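Local coordinates for nucleoplasmin-like protein (Drosophila melanogaster, PDB 1NLQ) that binds core histones and acts as a chaperone in the ATP-facilitated assembly of roughly regularly spaced nucleosomal arrays, its N-terminal core forming the pentameric ring, at residues S5-T10 with V97-H102; E14-T19 with T87-K92; Q36-A41 with T72-P77; N46-V51 with I64-A69. One frame throughout, in Å; residues are numbered along the deposited sequence.

Interaction 1 (S5-T10 with V97-H102); sequences SFYGVT and VYIHGH
Tyr-7 and Val-9 exchange backbone hydrogen bonds with Gly-101 and Ile-99, four in all, which hold residues 5-10 antiparallel to residues 97-102. Val-9 O accepts from Ile-99 N at 2.8 Å, and Val-9 N donates to Ile-99 O at 3.0 Å. Tyr-7 N donates to Gly-101 O, also at 3.0 Å, from well above the carbonyl plane. Several of these oxygens have a second, weaker partner: Tyr-7 O receives the CA-H of His-100, and Ile-99 O that of Gly-8, 3.2 Å from Gly-8 CA.

On one face of the sheet, Val-9 CG2, set between the backbone N and the carbonyl carbon (CG1 torsion, chi1, -57°), lies 3.7 Å from Ile-99 CB, and Tyr-7 meets Ile-99 CG2 with the edge of its ring. The other face carries Phe-6 and His-100, side by side and pointing the same way, with Phe-6 CZ 4.0 Å from His-100 CD2. Thr-10 OG1 approaches the edge of the Tyr-98 ring in its plane, 3.5 Å from CD2. Both imidazole nitrogens of His-100 are engaged, ND1 by Gln-36 NE2 and NE2 weakly by Pro-63 O of a neighbouring subunit; His-102 ND1 bonds Glu-4 OE1 of its own chain and NE2 bonds Asp-78 O of that subunit. An antiparallel sheet with one face inward and the other against a neighbour is characteristic of the nucleoplasmin-core beta sandwich in its pentameric ring.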
loop_
_atom_site.group_PDB
_atom_site.type_symbol
_atom_site.label_atom_id
_atom_site.label_comp_id
_atom_site.label_asym_id
_atom_site.label_seq_id
_atom_site.Cartn_x
_atom_site.Cartn_y
_atom_site.Cartn_z
ATOM N N SER A 5 2.335 -20.421 -5.087
ATOM C CA SER A 5 3.767 -20.482 -4.866
ATOM C C SER A 5 4.291 -19.054 -4.845
ATOM O O SER A 5 3.792 -18.186 -5.564
ATOM C CB SER A 5 4.457 -21.253 -5.985
ATOM O OG SER A 5 5.861 -21.242 -5.807
ATOM N N PHE A 6 5.294 -18.816 -4.012
ATOM C CA PHE A 6 5.900 -17.499 -3.910
ATOM C C PHE A 6 6.618 -17.161 -5.209
ATOM O O PHE A 6 7.259 -18.026 -5.799
ATOM C CB PHE A 6 6.899 -17.475 -2.756
ATOM C CG PHE A 6 7.688 -16.209 -2.671
ATOM C CD1 PHE A 6 7.086 -15.026 -2.266
ATOM C CD2 PHE A 6 9.035 -16.194 -3.012
ATOM C CE1 PHE A 6 7.812 -13.844 -2.201
ATOM C CE2 PHE A 6 9.773 -15.016 -2.950
ATOM C CZ PHE A 6 9.160 -13.838 -2.544
ATOM N N TYR A 7 6.501 -15.912 -5.661
ATOM C CA TYR A 7 7.172 -15.482 -6.882
ATOM C C TYR A 7 8.194 -14.436 -6.477
ATOM O O TYR A 7 7.860 -13.470 -5.792
ATOM C CB TYR A 7 6.182 -14.863 -7.885
ATOM C CG TYR A 7 6.792 -14.553 -9.248
ATOM C CD1 TYR A 7 7.162 -15.577 -10.126
ATOM C CD2 TYR A 7 6.981 -13.235 -9.668
ATOM C CE1 TYR A 7 7.702 -15.292 -11.399
ATOM C CE2 TYR A 7 7.514 -12.941 -10.932
ATOM C CZ TYR A 7 7.869 -13.972 -11.791
ATOM O OH TYR A 7 8.367 -13.680 -13.042
ATOM N N GLY A 8 9.438 -14.648 -6.880
ATOM C CA GLY A 8 10.491 -13.708 -6.564
ATOM C C GLY A 8 11.583 -13.819 -7.599
ATOM O O GLY A 8 12.277 -14.835 -7.664
ATOM N N VAL A 9 11.727 -12.781 -8.417
ATOM C CA VAL A 9 12.749 -12.759 -9.460
ATOM C C VAL A 9 13.556 -11.464 -9.393
ATOM O O VAL A 9 13.086 -10.451 -8.861
ATOM C CB VAL A 9 12.117 -12.925 -10.860
ATOM C CG1 VAL A 9 11.314 -14.207 -10.900
ATOM C CG2 VAL A 9 11.221 -11.732 -11.193
ATOM N N THR A 10 14.773 -11.508 -9.924
ATOM C CA THR A 10 15.658 -10.348 -9.899
ATOM C C THR A 10 16.032 -9.891 -11.309
ATOM O O THR A 10 16.239 -10.714 -12.206
ATOM C CB THR A 10 16.960 -10.662 -9.119
ATOM O OG1 THR A 10 16.644 -11.223 -7.835
ATOM C CG2 THR A 10 17.775 -9.399 -8.924
ATOM N N VAL A 97 16.784 -5.046 -9.185
ATOM C CA VAL A 97 15.391 -4.792 -8.859
ATOM C C VAL A 97 14.751 -6.153 -8.595
ATOM O O VAL A 97 14.951 -7.104 -9.355
ATOM C CB VAL A 97 14.650 -4.087 -10.016
ATOM C CG1 VAL A 97 13.168 -3.947 -9.680
ATOM C CG2 VAL A 97 15.263 -2.720 -10.253
ATOM N N TYR A 98 13.998 -6.254 -7.507
ATOM C CA TYR A 98 13.353 -7.507 -7.158
ATOM C C TYR A 98 11.843 -7.414 -7.382
ATOM O O TYR A 98 11.218 -6.411 -7.045
ATOM C CB TYR A 98 13.640 -7.854 -5.692
ATOM C CG TYR A 98 15.072 -7.610 -5.273
ATOM C CD1 TYR A 98 15.394 -6.574 -4.392
ATOM C CD2 TYR A 98 16.110 -8.410 -5.759
ATOM C CE1 TYR A 98 16.710 -6.344 -4.003
ATOM C CE2 TYR A 98 17.431 -8.178 -5.372
ATOM C CZ TYR A 98 17.718 -7.148 -4.501
ATOM O OH TYR A 98 19.028 -6.912 -4.135
ATOM N N ILE A 99 11.267 -8.461 -7.959
ATOM C CA ILE A 99 9.827 -8.497 -8.206
ATOM C C ILE A 99 9.243 -9.605 -7.336
ATOM O O ILE A 99 9.667 -10.762 -7.433
ATOM C CB ILE A 99 9.525 -8.780 -9.696
ATOM C CG1 ILE A 99 10.118 -7.666 -10.562
ATOM C CG2 ILE A 99 8.026 -8.856 -9.921
ATOM C CD1 ILE A 99 10.003 -7.910 -12.060
ATOM N N HIS A 100 8.289 -9.250 -6.478
ATOM C CA HIS A 100 7.664 -10.211 -5.572
ATOM C C HIS A 100 6.162 -10.352 -5.786
ATOM O O HIS A 100 5.472 -9.381 -6.091
ATOM C CB HIS A 100 7.889 -9.797 -4.117
ATOM C CG HIS A 100 9.318 -9.517 -3.775
ATOM N ND1 HIS A 100 9.737 -8.292 -3.304
ATOM C CD2 HIS A 100 10.420 -10.303 -3.813
ATOM C CE1 HIS A 100 11.036 -8.335 -3.068
ATOM N NE2 HIS A 100 11.475 -9.543 -3.369
ATOM N N GLY A 101 5.653 -11.562 -5.592
ATOM C CA GLY A 101 4.229 -11.765 -5.770
ATOM C C GLY A 101 3.744 -13.166 -5.465
ATOM O O GLY A 101 4.415 -13.947 -4.780
ATOM N N HIS A 102 2.544 -13.453 -5.965
ATOM C CA HIS A 102 1.885 -14.742 -5.785
ATOM C C HIS A 102 1.785 -15.425 -7.129
ATOM O O HIS A 102 1.307 -14.824 -8.089
ATOM C CB HIS A 102 0.466 -14.555 -5.249
ATOM C CG HIS A 102 0.400 -13.940 -3.887
ATOM N ND1 HIS A 102 -0.297 -14.518 -2.847
ATOM C CD2 HIS A 102 0.943 -12.802 -3.390
ATOM C CE1 HIS A 102 -0.179 -13.764 -1.769
ATOM N NE2 HIS A 102 0.568 -12.717 -2.071
#

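Interaction 2 (E14-T19 with T87-K92). With MG (magnesium ion), chain G.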
loop_
_atom_site.group_PDB
_atom_site.type_symbol
_atom_site.label_atom_id
_atom_site.label_comp_id
_atom_site.label_asym_id
_atom_site.label_seq_id
_atom_site.Cartn_x
_atom_site.Cartn_y
_atom_site.Cartn_z
ATOM N N GLU A 14 22.751 -6.761 -16.629
ATOM C CA GLU A 14 23.267 -7.938 -17.305
ATOM C C GLU A 14 22.195 -8.981 -17.592
ATOM O O GLU A 14 22.260 -9.685 -18.598
ATOM C CB GLU A 14 24.396 -8.553 -16.475
ATOM C CG GLU A 14 25.603 -7.632 -16.301
ATOM C CD GLU A 14 25.446 -6.616 -15.174
ATOM O OE1 GLU A 14 24.300 -6.299 -14.772
ATOM O OE2 GLU A 14 26.486 -6.116 -14.691
ATOM N N SER A 15 21.215 -9.075 -16.699
ATOM C CA SER A 15 20.107 -10.019 -16.851
ATOM C C SER A 15 18.841 -9.182 -16.658
ATOM O O SER A 15 18.189 -9.248 -15.608
ATOM C CB SER A 15 20.200 -11.110 -15.785
ATOM O OG SER A 15 19.216 -12.112 -15.980
ATOM N N ASP A 16 18.506 -8.408 -17.692
ATOM C CA ASP A 16 17.384 -7.471 -17.675
ATOM C C ASP A 16 15.983 -7.970 -17.970
ATOM O O ASP A 16 15.053 -7.168 -18.004
ATOM C CB ASP A 16 17.675 -6.295 -18.626
ATOM C CG ASP A 16 17.616 -6.689 -20.105
ATOM O OD1 ASP A 16 16.823 -7.589 -20.463
ATOM O OD2 ASP A 16 18.343 -6.077 -20.919
ATOM N N SER A 17 15.809 -9.271 -18.174
ATOM C CA SER A 17 14.483 -9.779 -18.501
ATOM C C SER A 17 14.122 -11.085 -17.809
ATOM O O SER A 17 14.982 -11.929 -17.561
ATOM C CB SER A 17 14.376 -9.958 -20.021
ATOM O OG SER A 17 13.027 -10.044 -20.440
ATOM N N VAL A 18 12.840 -11.228 -17.485
ATOM C CA VAL A 18 12.304 -12.429 -16.854
ATOM C C VAL A 18 10.910 -12.631 -17.430
ATOM O O VAL A 18 10.131 -11.680 -17.552
ATOM C CB VAL A 18 12.212 -12.292 -15.315
ATOM C CG1 VAL A 18 11.636 -13.562 -14.716
ATOM C CG2 VAL A 18 13.590 -12.033 -14.725
ATOM N N THR A 19 10.609 -13.862 -17.823
ATOM C CA THR A 19 9.315 -14.176 -18.394
ATOM C C THR A 19 8.560 -15.179 -17.539
ATOM O O THR A 19 9.135 -16.143 -17.033
ATOM C CB THR A 19 9.453 -14.763 -19.822
ATOM O OG1 THR A 19 10.050 -13.792 -20.691
ATOM C CG2 THR A 19 8.088 -15.152 -20.367
ATOM N N THR A 87 6.229 -10.750 -19.574
ATOM C CA THR A 87 7.665 -10.521 -19.519
ATOM C C THR A 87 7.976 -9.185 -18.851
ATOM O O THR A 87 7.424 -8.158 -19.235
ATOM C CB THR A 87 8.286 -10.506 -20.918
ATOM O OG1 THR A 87 8.028 -11.754 -21.579
ATOM C CG2 THR A 87 9.786 -10.311 -20.808
ATOM N N PHE A 88 8.853 -9.209 -17.848
ATOM C CA PHE A 88 9.253 -7.996 -17.132
ATOM C C PHE A 88 10.644 -7.634 -17.610
ATOM O O PHE A 88 11.522 -8.497 -17.667
ATOM C CB PHE A 88 9.311 -8.232 -15.619
ATOM C CG PHE A 88 8.014 -8.674 -15.020
ATOM C CD1 PHE A 88 7.819 -10.005 -14.679
ATOM C CD2 PHE A 88 6.985 -7.762 -14.792
ATOM C CE1 PHE A 88 6.629 -10.430 -14.121
ATOM C CE2 PHE A 88 5.784 -8.173 -14.232
ATOM C CZ PHE A 88 5.602 -9.513 -13.893
ATOM N N LYS A 89 10.856 -6.374 -17.961
ATOM C CA LYS A 89 12.172 -5.973 -18.433
ATOM C C LYS A 89 12.660 -4.689 -17.796
ATOM O O LYS A 89 11.901 -3.741 -17.645
ATOM C CB LYS A 89 12.178 -5.801 -19.949
ATOM C CG LYS A 89 13.570 -5.510 -20.468
ATOM C CD LYS A 89 13.663 -5.534 -21.974
ATOM C CE LYS A 89 15.087 -5.190 -22.388
ATOM N NZ LYS A 89 15.270 -5.119 -23.856
ATOM N N LEU A 90 13.938 -4.668 -17.426
ATOM C CA LEU A 90 14.544 -3.484 -16.832
ATOM C C LEU A 90 14.990 -2.631 -18.015
ATOM O O LEU A 90 16.075 -2.829 -18.558
ATOM C CB LEU A 90 15.739 -3.886 -15.969
ATOM C CG LEU A 90 16.398 -2.782 -15.138
ATOM C CD1 LEU A 90 15.402 -2.209 -14.131
ATOM C CD2 LEU A 90 17.600 -3.372 -14.404
ATOM N N ILE A 91 14.140 -1.689 -18.418
ATOM C CA ILE A 91 14.433 -0.837 -19.571
ATOM C C ILE A 91 15.249 0.423 -19.267
ATOM O O ILE A 91 15.612 1.169 -20.186
ATOM C CB ILE A 91 13.132 -0.429 -20.305
ATOM C CG1 ILE A 91 12.235 0.393 -19.375
ATOM C CG2 ILE A 91 12.389 -1.672 -20.782
ATOM C CD1 ILE A 91 11.025 0.993 -20.067
ATOM N N LYS A 92 15.528 0.664 -17.986
ATOM C CA LYS A 92 16.329 1.818 -17.569
ATOM C C LYS A 92 16.923 1.514 -16.195
ATOM O O LYS A 92 16.225 1.005 -15.312
ATOM C CB LYS A 92 15.470 3.082 -17.491
ATOM C CG LYS A 92 16.252 4.386 -17.458
ATOM C CD LYS A 92 15.310 5.586 -17.572
ATOM C CE LYS A 92 16.053 6.844 -18.036
ATOM N NZ LYS A 92 15.105 7.920 -18.462
HETATM MG MG MG G . 19.154 -4.272 -21.723
HETATM O O HOH W 1 18.057 -4.480 -23.572
HETATM O O HOH W 2 17.558 -3.069 -20.995
HETATM O O HOH W 3 20.741 -5.496 -22.511
HETATM O O HOH W 4 20.121 -2.938 -22.558
HETATM O O HOH W 5 20.210 -4.105 -19.925
#
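Asp-16 and Lys-89 run side by side and point the same way, beside a hydrated magnesium ion. Asp-16 OD2 binds the metal directly at 2.1 Å, and five waters bring the coordination to six. Two of those waters reach the strand opposite: one accepts a hydrogen bond from Lys-89 NZ at 2.9 Å, and another donates to Leu-90 O. The ammonium is therefore tied to the site through water, since Asp-16 OD2 and Lys-89 NZ stay 4.4 Å apart, beyond a salt bridge. The lysine chain is extended beyond CG, and its CE lies 3.5 Å from Asp-16 OD1.

Backbone bonds continue the contact as an antiparallel pairing. Leu-90 N donates to Asp-16 O at 2.8 Å, while Val-18 and Phe-88 bond each other in both directions. The CA-H groups of Lys-89, Ser-17 and Thr-87 add weaker contacts to the carbonyl oxygens opposite.

Among the side chains, the hydroxyls of Thr-19 and Thr-87 share a hydrogen bond of 3.0 Å between their OG1 atoms. Thr-87 CG2, anti to its own backbone N (the OG1 torsion, chi1, is -59°), is carried to 3.3 Å from Ser-17 OG. Val-18 and Phe-88 lie on the other face and pack on Tyr-7 in the sandwich interior. The chemistry is mainly polar on the outer face: the aspartate's negative charge is probably balanced chiefly by magnesium, with the nearby lysine contributing at longer range.

Interaction 3 (Q36-A41 with T72-P77)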
loop_
_atom_site.group_PDB
_atom_site.type_symbol
_atom_site.label_atom_id
_atom_site.label_comp_id
_atom_site.label_asym_id
_atom_site.label_seq_id
_atom_site.Cartn_x
_atom_site.Cartn_y
_atom_site.Cartn_z
ATOM N N GLN A 36 4.980 -6.478 -4.949
ATOM C CA GLN A 36 6.015 -5.496 -4.671
ATOM C C GLN A 36 7.179 -5.552 -5.654
ATOM O O GLN A 36 7.567 -6.619 -6.124
ATOM C CB GLN A 36 6.520 -5.716 -3.229
ATOM C CG GLN A 36 7.737 -4.905 -2.815
ATOM C CD GLN A 36 8.206 -5.223 -1.394
ATOM O OE1 GLN A 36 7.889 -4.505 -0.450
ATOM N NE2 GLN A 36 8.957 -6.310 -1.244
ATOM N N ILE A 37 7.703 -4.375 -5.990
ATOM C CA ILE A 37 8.859 -4.251 -6.870
ATOM C C ILE A 37 9.772 -3.363 -6.046
ATOM O O ILE A 37 9.456 -2.209 -5.765
ATOM C CB ILE A 37 8.498 -3.611 -8.225
ATOM C CG1 ILE A 37 7.499 -4.519 -8.953
ATOM C CG2 ILE A 37 9.753 -3.470 -9.081
ATOM C CD1 ILE A 37 7.084 -4.044 -10.338
ATOM N N LEU A 38 10.904 -3.935 -5.660
ATOM C CA LEU A 38 11.854 -3.295 -4.770
ATOM C C LEU A 38 13.230 -3.050 -5.367
ATOM O O LEU A 38 13.778 -3.918 -6.045
ATOM C CB LEU A 38 11.965 -4.189 -3.532
ATOM C CG LEU A 38 12.915 -3.905 -2.373
ATOM C CD1 LEU A 38 12.513 -2.634 -1.635
ATOM C CD2 LEU A 38 12.864 -5.104 -1.436
ATOM N N LEU A 39 13.779 -1.865 -5.099
ATOM C CA LEU A 39 15.095 -1.488 -5.600
ATOM C C LEU A 39 16.184 -1.954 -4.627
ATOM O O LEU A 39 16.114 -1.692 -3.433
ATOM C CB LEU A 39 15.166 0.030 -5.769
ATOM C CG LEU A 39 16.467 0.586 -6.367
ATOM C CD1 LEU A 39 16.606 0.134 -7.813
ATOM C CD2 LEU A 39 16.451 2.107 -6.289
ATOM N N GLY A 40 17.191 -2.644 -5.152
ATOM C CA GLY A 40 18.271 -3.133 -4.305
ATOM C C GLY A 40 19.091 -2.042 -3.643
ATOM O O GLY A 40 19.234 -0.943 -4.178
ATOM N N ALA A 41 19.648 -2.360 -2.479
ATOM C CA ALA A 41 20.459 -1.415 -1.717
ATOM C C ALA A 41 21.675 -0.889 -2.486
ATOM O O ALA A 41 22.117 0.231 -2.257
ATOM C CB ALA A 41 20.913 -2.070 -0.406
ATOM N N THR A 72 12.339 6.847 -4.374
ATOM C CA THR A 72 11.361 5.765 -4.343
ATOM C C THR A 72 12.072 4.417 -4.261
ATOM O O THR A 72 12.651 3.938 -5.239
ATOM C CB THR A 72 10.477 5.816 -5.611
ATOM O OG1 THR A 72 9.996 7.154 -5.799
ATOM C CG2 THR A 72 9.279 4.880 -5.478
ATOM N N ARG A 73 12.009 3.801 -3.086
ATOM C CA ARG A 73 12.665 2.524 -2.844
ATOM C C ARG A 73 11.835 1.342 -3.329
ATOM O O ARG A 73 12.374 0.288 -3.664
ATOM C CB ARG A 73 12.950 2.388 -1.338
ATOM C CG ARG A 73 13.596 1.078 -0.883
ATOM C CD ARG A 73 14.910 0.794 -1.596
ATOM N NE ARG A 73 15.843 1.916 -1.543
ATOM C CZ ARG A 73 17.033 1.916 -2.136
ATOM N NH1 ARG A 73 17.434 0.851 -2.824
ATOM N NH2 ARG A 73 17.809 2.988 -2.057
ATOM N N ALA A 74 10.523 1.525 -3.384
ATOM C CA ALA A 74 9.655 0.438 -3.803
ATOM C C ALA A 74 8.259 0.889 -4.198
ATOM O O ALA A 74 7.814 1.972 -3.837
ATOM C CB ALA A 74 9.547 -0.593 -2.666
ATOM N N VAL A 75 7.589 0.049 -4.975
ATOM C CA VAL A 75 6.207 0.293 -5.356
ATOM C C VAL A 75 5.447 -1.002 -5.067
ATOM O O VAL A 75 6.029 -2.093 -5.028
ATOM C CB VAL A 75 6.028 0.673 -6.852
ATOM C CG1 VAL A 75 6.619 2.051 -7.119
ATOM C CG2 VAL A 75 6.662 -0.381 -7.743
ATOM N N ASN A 76 4.150 -0.873 -4.836
ATOM C CA ASN A 76 3.300 -2.018 -4.535
ATOM C C ASN A 76 2.158 -1.992 -5.533
ATOM O O ASN A 76 1.061 -1.543 -5.230
ATOM C CB ASN A 76 2.771 -1.897 -3.109
ATOM C CG ASN A 76 3.880 -1.958 -2.077
ATOM O OD1 ASN A 76 4.385 -3.030 -1.758
ATOM N ND2 ASN A 76 4.283 -0.800 -1.565
ATOM N N PRO A 77 2.409 -2.483 -6.750
ATOM C CA PRO A 77 1.389 -2.497 -7.802
ATOM C C PRO A 77 0.101 -3.234 -7.451
ATOM O O PRO A 77 -1.003 -2.705 -7.626
ATOM C CB PRO A 77 2.113 -3.159 -8.978
ATOM C CG PRO A 77 3.563 -2.852 -8.718
ATOM C CD PRO A 77 3.668 -3.079 -7.232
HETATM O O HOH W 6 20.315 2.265 -3.463
#
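Arg-73 brings its guanidinium to the backbone at the end of strand 31-39. NH1 donates to Leu-39 O at 2.9 Å, an almost straight bond in the guanidinium plane although it reaches the carbonyl from above the carbonyl's own plane; a second, weak bond from NH1 goes to Gly-40 O. A water that accepts from Arg-73 NH2 also lies 3.0 Å from Ala-41 O, to which it probably donates. Leu-39 places CD2 over one face of the guanidinium, 3.8 Å from Arg-73 NH1. The side chain of Arg-73 is bent at chi2 (57°) and chi3 (52°), placing CD and NE, and NE forms a salt bridge with Glu-71 of a neighbouring subunit. An alanine here would probably leave Leu-39 O and Gly-40 O without this donor and that glutamate without its mate.

Backbone bonds make the antiparallel pairing: Ile-37 and Val-75 exchange two, each of 3.0 Å between N and O. Leu-39 N donates to Arg-73 O at 2.9 Å, so the arginine holds Leu-39 through both its main chain and its side chain.

Apolar contacts occupy both faces. Ile-37 CB lies 3.7 Å from Val-75 CG2, and farther out Ile-37 CD1 meets Pro-77 CG, the two side chains crossing at about a right angle. On the opposite face Leu-38 CD1 touches Ala-74 CB at 3.7 Å.

Strand 31-39 is paired on its other side with strand 97-104. Ile-37 and Leu-39 face Ala-65 and Leu-67 of strand 60-68 in the second sheet, whereas Leu-38 packs on Ala-65 of a neighbouring subunit.

Interaction 4 (N46-V51 with I64-A69); sequences NEFNVV and IAVLKA
Lys-68 lays its aliphatic chain over the Phe-48 ring, within the beta hairpin formed by strands 48-55 and 60-68. Lys-68 CD stands 3.7 Å from the ring centroid, only 5° off the ring normal: a CH-pi contact centred on the face. The two side chains cross obliquely, and the bend at chi3 of the lysine (66°) sets CE over the ring as well, 3.6 Å from Phe-48 CZ. Nearer the backbone, Lys-68 CG and CD pass against the main chain of Asn-46. Val-66 CG1 approaches the ring obliquely, 3.7 Å from Phe-48 CD2. A serine in place of Phe-48 would probably open a gap beside Val-66 and leave the lysine chain freer to turn. Lys-68 is inferred to take part in the interaction between pentamers, so its placement by the ring may matter there.

The opposite face of the hairpin carries Asn-49, Leu-67, Val-51 and Ala-65. Val-51 and Ala-65 meet through their CB atoms at 4.1 Å. The Asn-49 amide turns back to Glu-47, two residues earlier: ND2 donates to Glu-47 O and to OE2, which offers its anti lone pair, while OD1 accepts from Gly-95 N. Glu-47 OE2 also accepts from Ser-94 N and salt-bridges Lys-44. Backbone bonds join Asn-49 and Leu-67 in both directions, at 2.8 Å from Leu-67 N to Asn-49 O. At the far end Ile-64 and Ala-65 both face Val-51, a classic beta bulge, where Val-51 O takes a 2.8 Å hydrogen bond from Ile-64 N and a long, weak one from Ala-65 N.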
loop_
_atom_site.group_PDB
_atom_site.type_symbol
_atom_site.label_atom_id
_atom_site.label_comp_id
_atom_site.label_asym_id
_atom_site.label_seq_id
_atom_site.Cartn_x
_atom_site.Cartn_y
_atom_site.Cartn_z
ATOM N N ASN A 46 20.144 8.209 -7.086
ATOM C CA ASN A 46 19.597 9.092 -8.118
ATOM C C ASN A 46 19.454 8.528 -9.525
ATOM O O ASN A 46 19.141 9.274 -10.453
ATOM C CB ASN A 46 20.405 10.392 -8.185
ATOM C CG ASN A 46 20.438 11.109 -6.860
ATOM O OD1 ASN A 46 19.409 11.214 -6.177
ATOM N ND2 ASN A 46 21.613 11.614 -6.481
ATOM N N GLU A 47 19.682 7.229 -9.690
ATOM C CA GLU A 47 19.544 6.606 -10.992
ATOM C C GLU A 47 18.170 5.973 -11.137
ATOM O O GLU A 47 17.782 5.105 -10.354
ATOM C CB GLU A 47 20.605 5.536 -11.192
ATOM C CG GLU A 47 20.326 4.633 -12.362
ATOM C CD GLU A 47 21.291 3.485 -12.414
ATOM O OE1 GLU A 47 22.467 3.744 -12.742
ATOM O OE2 GLU A 47 20.874 2.336 -12.121
ATOM N N PHE A 48 17.433 6.409 -12.148
ATOM C CA PHE A 48 16.114 5.856 -12.380
ATOM C C PHE A 48 16.203 4.419 -12.845
ATOM O O PHE A 48 17.003 4.079 -13.716
ATOM C CB PHE A 48 15.359 6.678 -13.424
ATOM C CG PHE A 48 14.651 7.866 -12.858
ATOM C CD1 PHE A 48 15.036 9.156 -13.206
ATOM C CD2 PHE A 48 13.595 7.698 -11.966
ATOM C CE1 PHE A 48 14.380 10.262 -12.675
ATOM C CE2 PHE A 48 12.930 8.805 -11.425
ATOM C CZ PHE A 48 13.320 10.085 -11.779
ATOM N N ASN A 49 15.375 3.578 -12.241
ATOM C CA ASN A 49 15.298 2.170 -12.593
ATOM C C ASN A 49 13.849 1.952 -12.971
ATOM O O ASN A 49 12.953 2.169 -12.160
ATOM C CB ASN A 49 15.693 1.295 -11.405
ATOM C CG ASN A 49 17.187 1.043 -11.348
ATOM O OD1 ASN A 49 17.661 -0.022 -11.744
ATOM N ND2 ASN A 49 17.935 2.028 -10.873
ATOM N N VAL A 50 13.625 1.534 -14.210
ATOM C CA VAL A 50 12.277 1.336 -14.715
ATOM C C VAL A 50 12.043 -0.084 -15.198
ATOM O O VAL A 50 12.817 -0.611 -15.997
ATOM C CB VAL A 50 11.993 2.317 -15.884
ATOM C CG1 VAL A 50 10.573 2.137 -16.403
ATOM C CG2 VAL A 50 12.218 3.741 -15.407
ATOM N N VAL A 51 10.974 -0.694 -14.698
ATOM C CA VAL A 51 10.601 -2.047 -15.082
ATOM C C VAL A 51 9.374 -1.937 -15.971
ATOM O O VAL A 51 8.406 -1.271 -15.626
ATOM C CB VAL A 51 10.247 -2.916 -13.857
ATOM C CG1 VAL A 51 9.796 -4.300 -14.305
ATOM C CG2 VAL A 51 11.446 -3.027 -12.933
ATOM N N ILE A 64 5.764 -0.574 -15.094
ATOM C CA ILE A 64 4.939 -0.846 -13.921
ATOM C C ILE A 64 5.652 -0.432 -12.649
ATOM O O ILE A 64 5.104 -0.526 -11.548
ATOM C CB ILE A 64 4.519 -2.330 -13.812
ATOM C CG1 ILE A 64 5.744 -3.248 -13.820
ATOM C CG2 ILE A 64 3.537 -2.660 -14.921
ATOM C CD1 ILE A 64 5.370 -4.697 -13.513
ATOM N N ALA A 65 6.880 0.039 -12.813
ATOM C CA ALA A 65 7.677 0.497 -11.687
ATOM C C ALA A 65 8.712 1.531 -12.124
ATOM O O ALA A 65 9.389 1.356 -13.132
ATOM C CB ALA A 65 8.386 -0.698 -11.025
ATOM N N VAL A 66 8.798 2.622 -11.376
ATOM C CA VAL A 66 9.790 3.664 -11.610
ATOM C C VAL A 66 10.373 3.851 -10.218
ATOM O O VAL A 66 9.685 4.332 -9.317
ATOM C CB VAL A 66 9.164 4.992 -12.085
ATOM C CG1 VAL A 66 10.251 6.083 -12.155
ATOM C CG2 VAL A 66 8.540 4.808 -13.454
ATOM N N LEU A 67 11.625 3.441 -10.038
ATOM C CA LEU A 67 12.293 3.528 -8.745
ATOM C C LEU A 67 13.569 4.360 -8.846
ATOM O O LEU A 67 14.146 4.508 -9.922
ATOM C CB LEU A 67 12.657 2.126 -8.253
ATOM C CG LEU A 67 11.544 1.070 -8.243
ATOM C CD1 LEU A 67 12.147 -0.301 -8.016
ATOM C CD2 LEU A 67 10.519 1.400 -7.173
ATOM N N LYS A 68 13.998 4.911 -7.717
ATOM C CA LYS A 68 15.222 5.704 -7.683
ATOM C C LYS A 68 15.704 5.859 -6.249
ATOM O O LYS A 68 14.980 6.363 -5.395
ATOM C CB LYS A 68 14.993 7.083 -8.313
ATOM C CG LYS A 68 16.278 7.922 -8.397
ATOM C CD LYS A 68 16.137 9.171 -9.267
ATOM C CE LYS A 68 15.163 10.176 -8.689
ATOM N NZ LYS A 68 15.294 11.505 -9.374
ATOM N N ALA A 69 16.926 5.402 -5.990
ATOM C CA ALA A 69 17.516 5.504 -4.660
ATOM C C ALA A 69 17.486 6.966 -4.224
ATOM O O ALA A 69 17.951 7.846 -4.946
ATOM C CB ALA A 69 18.955 4.990 -4.691
HETATM O O HOH W 7 18.761 4.258 -7.939
#

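The four contacts nest along the chain: interaction 4, a hairpin, lies inside the loop closed by interaction 3, which lies inside interaction 2 and that inside interaction 1. Interactions 1 and 3 build one four-stranded antiparallel sheet, joined where strand 97-104 pairs with strand 31-39; interactions 2 and 4 build the other, joined between strands 86-92 and 48-55. The sheets pack face to face, with centres of interactions 3 and 4 about 8 Å apart and those of 1 and 4 about 17 Å. Val-97 touches Val-51 and Leu-67 across this interior. Interactions 1, 3 and 4 also meet neighbouring subunits, linking the sandwich to the pentamer.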